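Local atomic coordinates of MTH169 (Methanobacterium thermoautotrophicum, PDB entry 1GTD), a protein that belongs to the PurS family of small alpha/beta proteins and is built from four copies of one chain. Residues B[61-66]-B[73-78]. Sequence-based numbering, arbitrary orientation.
Sequences DMCQRL and HDYDVS
Cys63 packs against the ring of Tyr75 and Gln64 reaches its hydroxyl, joining helix 59-67 to strand 73-81, outermost within this chain of the antiparallel sheet on which the helix packs. The two short axes run nearly antiparallel and approach to 10.6 Å at their closest, so side chains alone bridge the gap. The Tyr75 side chain reaches across to the helix, its chi1 placing CG over the backbone, flanked by N and C. Cys63 meets the CD1-CE1 side of that ring, its CB 3.4 Å from Tyr75 CE1. The Cys63 sulfur makes an oblique sulfur-aromatic contact, since SG stands 4.5 Å from the ring centroid and 51° off the normal. The same SG also touches Val77 CG2 at 4.0 Å, two residues along the strand, while Cys63 packs on Val7 of the central strand 3-11. Gln64 starts away from the strand, but the bend at chi2 brings its amide back to the phenol, with amide and ring planes 43° apart. Glu60 adds a weak hydrogen bond to the same hydroxyl. At the ring edge, Gln64 NE2 donates to Tyr75 OH over 2.7 Å, the oxygen lying near the amide plane and the N-H···O angle bent to 139°.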
ATOM      1  N   ASP B  61      -6.039   7.521 -20.364  1.00 35.52           N
ATOM      2  CA  ASP B  61      -4.853   8.344 -20.193  1.00 37.56           C
ATOM      3  C   ASP B  61      -4.396   8.261 -18.746  1.00 37.83           C
ATOM      4  O   ASP B  61      -3.209   8.100 -18.470  1.00 36.79           O
ATOM      5  CB  ASP B  61      -5.140   9.808 -20.540  1.00 39.92           C
ATOM      6  CG  ASP B  61      -5.259  10.049 -22.031  1.00 43.33           C
ATOM      7  OD1 ASP B  61      -4.731   9.235 -22.824  1.00 43.60           O
ATOM      8  OD2 ASP B  61      -5.871  11.074 -22.411  1.00 45.58           O
HETATM    9  N   MSE B  62      -5.353   8.378 -17.828  1.00 38.15           N
HETATM   10  CA  MSE B  62      -5.071   8.321 -16.401  1.00 38.40           C
HETATM   11  C   MSE B  62      -4.369   7.029 -16.008  1.00 36.53           C
HETATM   12  O   MSE B  62      -3.462   7.037 -15.172  1.00 36.36           O
HETATM   13  CB  MSE B  62      -6.370   8.465 -15.611  1.00 40.97           C
HETATM   14  CG  MSE B  62      -7.039   9.817 -15.781  1.00 45.16           C
HETATM   15 SE   MSE B  62      -8.742   9.933 -14.871  1.00 51.76          SE
HETATM   16  CE  MSE B  62      -8.710   8.182 -14.060  1.00 49.83           C
ATOM     17  N   CYS B  63      -4.791   5.920 -16.603  1.00 34.88           N
ATOM     18  CA  CYS B  63      -4.175   4.629 -16.310  1.00 35.63           C
ATOM     19  C   CYS B  63      -2.750   4.592 -16.840  1.00 34.93           C
ATOM     20  O   CYS B  63      -1.846   4.093 -16.180  1.00 35.67           O
ATOM     21  CB  CYS B  63      -4.975   3.487 -16.945  1.00 35.66           C
ATOM     22  SG  CYS B  63      -6.609   3.182 -16.211  1.00 34.59           S
ATOM     23  N   GLN B  64      -2.557   5.135 -18.035  1.00 34.98           N
ATOM     24  CA  GLN B  64      -1.243   5.151 -18.671  1.00 36.50           C
ATOM     25  C   GLN B  64      -0.193   6.010 -17.954  1.00 37.79           C
ATOM     26  O   GLN B  64       0.987   5.643 -17.888  1.00 37.72           O
ATOM     27  CB  GLN B  64      -1.371   5.647 -20.121  1.00 35.42           C
ATOM     28  CG  GLN B  64      -2.082   4.704 -21.085  1.00 33.61           C
ATOM     29  CD  GLN B  64      -1.245   3.498 -21.439  1.00 34.58           C
ATOM     30  OE1 GLN B  64      -0.153   3.626 -21.997  1.00 34.11           O
ATOM     31  NE2 GLN B  64      -1.749   2.314 -21.115  1.00 34.54           N
ATOM     32  N   ARG B  65      -0.617   7.147 -17.412  1.00 38.23           N
ATOM     33  CA  ARG B  65       0.319   8.058 -16.766  1.00 38.55           C
ATOM     34  C   ARG B  65       0.184   8.256 -15.267  1.00 37.18           C
ATOM     35  O   ARG B  65       0.876   9.102 -14.704  1.00 38.76           O
ATOM     36  CB  ARG B  65       0.210   9.435 -17.420  1.00 41.17           C
ATOM     37  CG  ARG B  65      -1.122  10.133 -17.114  1.00 43.92           C
ATOM     38  CD  ARG B  65      -1.054  11.639 -17.328  1.00 47.54           C
ATOM     39  NE  ARG B  65      -0.755  12.000 -18.713  1.00 52.80           N
ATOM     40  CZ  ARG B  65      -1.579  11.798 -19.739  1.00 54.93           C
ATOM     41  NH1 ARG B  65      -2.764  11.234 -19.542  1.00 55.73           N
ATOM     42  NH2 ARG B  65      -1.220  12.166 -20.965  1.00 56.47           N
ATOM     43  N   LEU B  66      -0.679   7.498 -14.605  1.00 35.59           N
ATOM     44  CA  LEU B  66      -0.854   7.730 -13.184  1.00 32.67           C
ATOM     45  C   LEU B  66      -1.196   6.485 -12.358  1.00 33.32           C
ATOM     46  O   LEU B  66      -0.439   6.086 -11.474  1.00 33.62           O
ATOM     47  CB  LEU B  66      -1.945   8.791 -13.021  1.00 32.40           C
ATOM     48  CG  LEU B  66      -1.911   9.866 -11.933  1.00 33.26           C
ATOM     49  CD1 LEU B  66      -2.145   9.253 -10.557  1.00 33.83           C
ATOM     50  CD2 LEU B  66      -0.575  10.600 -12.008  1.00 33.87           C
ATOM     51  N   HIS B  73       1.651  -3.980 -14.985  1.00 19.98           N
ATOM     52  CA  HIS B  73       0.243  -4.166 -14.593  1.00 20.47           C
ATOM     53  C   HIS B  73      -0.719  -4.467 -15.735  1.00 20.30           C
ATOM     54  O   HIS B  73      -0.564  -3.967 -16.845  1.00 20.03           O
ATOM     55  CB  HIS B  73      -0.323  -2.925 -13.883  1.00 18.61           C
ATOM     56  CG  HIS B  73       0.408  -2.544 -12.640  1.00 20.03           C
ATOM     57  ND1 HIS B  73       1.330  -1.520 -12.603  1.00 20.72           N
ATOM     58  CD2 HIS B  73       0.359  -3.056 -11.388  1.00 20.14           C
ATOM     59  CE1 HIS B  73       1.817  -1.417 -11.379  1.00 20.54           C
ATOM     60  NE2 HIS B  73       1.244  -2.338 -10.623  1.00 19.90           N
ATOM     61  N   ASP B  74      -1.712  -5.297 -15.440  1.00 20.99           N
ATOM     62  CA  ASP B  74      -2.786  -5.619 -16.378  1.00 21.08           C
ATOM     63  C   ASP B  74      -3.920  -4.823 -15.736  1.00 23.16           C
ATOM     64  O   ASP B  74      -4.081  -4.873 -14.511  1.00 24.02           O
ATOM     65  CB  ASP B  74      -3.179  -7.108 -16.331  1.00 19.19           C
ATOM     66  CG  ASP B  74      -2.284  -8.000 -17.180  1.00 16.72           C
ATOM     67  OD1 ASP B  74      -1.828  -7.562 -18.257  1.00 15.21           O
ATOM     68  OD2 ASP B  74      -2.065  -9.164 -16.773  1.00 17.53           O
ATOM     69  N   TYR B  75      -4.695  -4.079 -16.517  1.00 24.89           N
ATOM     70  CA  TYR B  75      -5.789  -3.342 -15.910  1.00 25.73           C
ATOM     71  C   TYR B  75      -7.095  -3.463 -16.670  1.00 26.21           C
ATOM     72  O   TYR B  75      -7.109  -3.811 -17.846  1.00 27.48           O
ATOM     73  CB  TYR B  75      -5.402  -1.879 -15.705  1.00 27.71           C
ATOM     74  CG  TYR B  75      -5.031  -1.123 -16.954  1.00 30.18           C
ATOM     75  CD1 TYR B  75      -5.901  -0.176 -17.501  1.00 31.63           C
ATOM     76  CD2 TYR B  75      -3.802  -1.333 -17.578  1.00 30.93           C
ATOM     77  CE1 TYR B  75      -5.555   0.548 -18.640  1.00 33.27           C
ATOM     78  CE2 TYR B  75      -3.444  -0.618 -18.720  1.00 33.24           C
ATOM     79  CZ  TYR B  75      -4.325   0.323 -19.244  1.00 33.81           C
ATOM     80  OH  TYR B  75      -3.974   1.040 -20.362  1.00 33.08           O
ATOM     81  N   ASP B  76      -8.191  -3.214 -15.961  1.00 27.20           N
ATOM     82  CA  ASP B  76      -9.545  -3.275 -16.507  1.00 27.54           C
ATOM     83  C   ASP B  76     -10.230  -1.953 -16.245  1.00 27.64           C
ATOM     84  O   ASP B  76     -10.057  -1.349 -15.185  1.00 28.27           O
ATOM     85  CB  ASP B  76     -10.362  -4.361 -15.811  1.00 27.45           C
ATOM     86  CG  ASP B  76     -10.197  -5.704 -16.443  1.00 29.21           C
ATOM     87  OD1 ASP B  76     -10.985  -6.012 -17.361  1.00 30.20           O
ATOM     88  OD2 ASP B  76      -9.280  -6.449 -16.032  1.00 31.73           O
ATOM     89  N   VAL B  77     -11.020  -1.504 -17.207  1.00 27.28           N
ATOM     90  CA  VAL B  77     -11.757  -0.269 -17.039  1.00 26.26           C
ATOM     91  C   VAL B  77     -13.200  -0.524 -17.436  1.00 26.77           C
ATOM     92  O   VAL B  77     -13.478  -1.005 -18.541  1.00 27.09           O
ATOM     93  CB  VAL B  77     -11.183   0.867 -17.904  1.00 25.39           C
ATOM     94  CG1 VAL B  77     -12.012   2.134 -17.703  1.00 24.48           C
ATOM     95  CG2 VAL B  77      -9.738   1.130 -17.521  1.00 24.21           C
ATOM     96  N   SER B  78     -14.114  -0.239 -16.514  1.00 25.87           N
ATOM     97  CA  SER B  78     -15.536  -0.411 -16.774  1.00 25.41           C
ATOM     98  C   SER B  78     -16.197   0.940 -16.561  1.00 24.64           C
ATOM     99  O   SER B  78     -15.954   1.613 -15.563  1.00 25.09           O
ATOM    100  CB  SER B  78     -16.148  -1.454 -15.827  1.00 25.84           C
ATOM    101  OG  SER B  78     -16.166  -0.991 -14.486  1.00 27.80           O
TER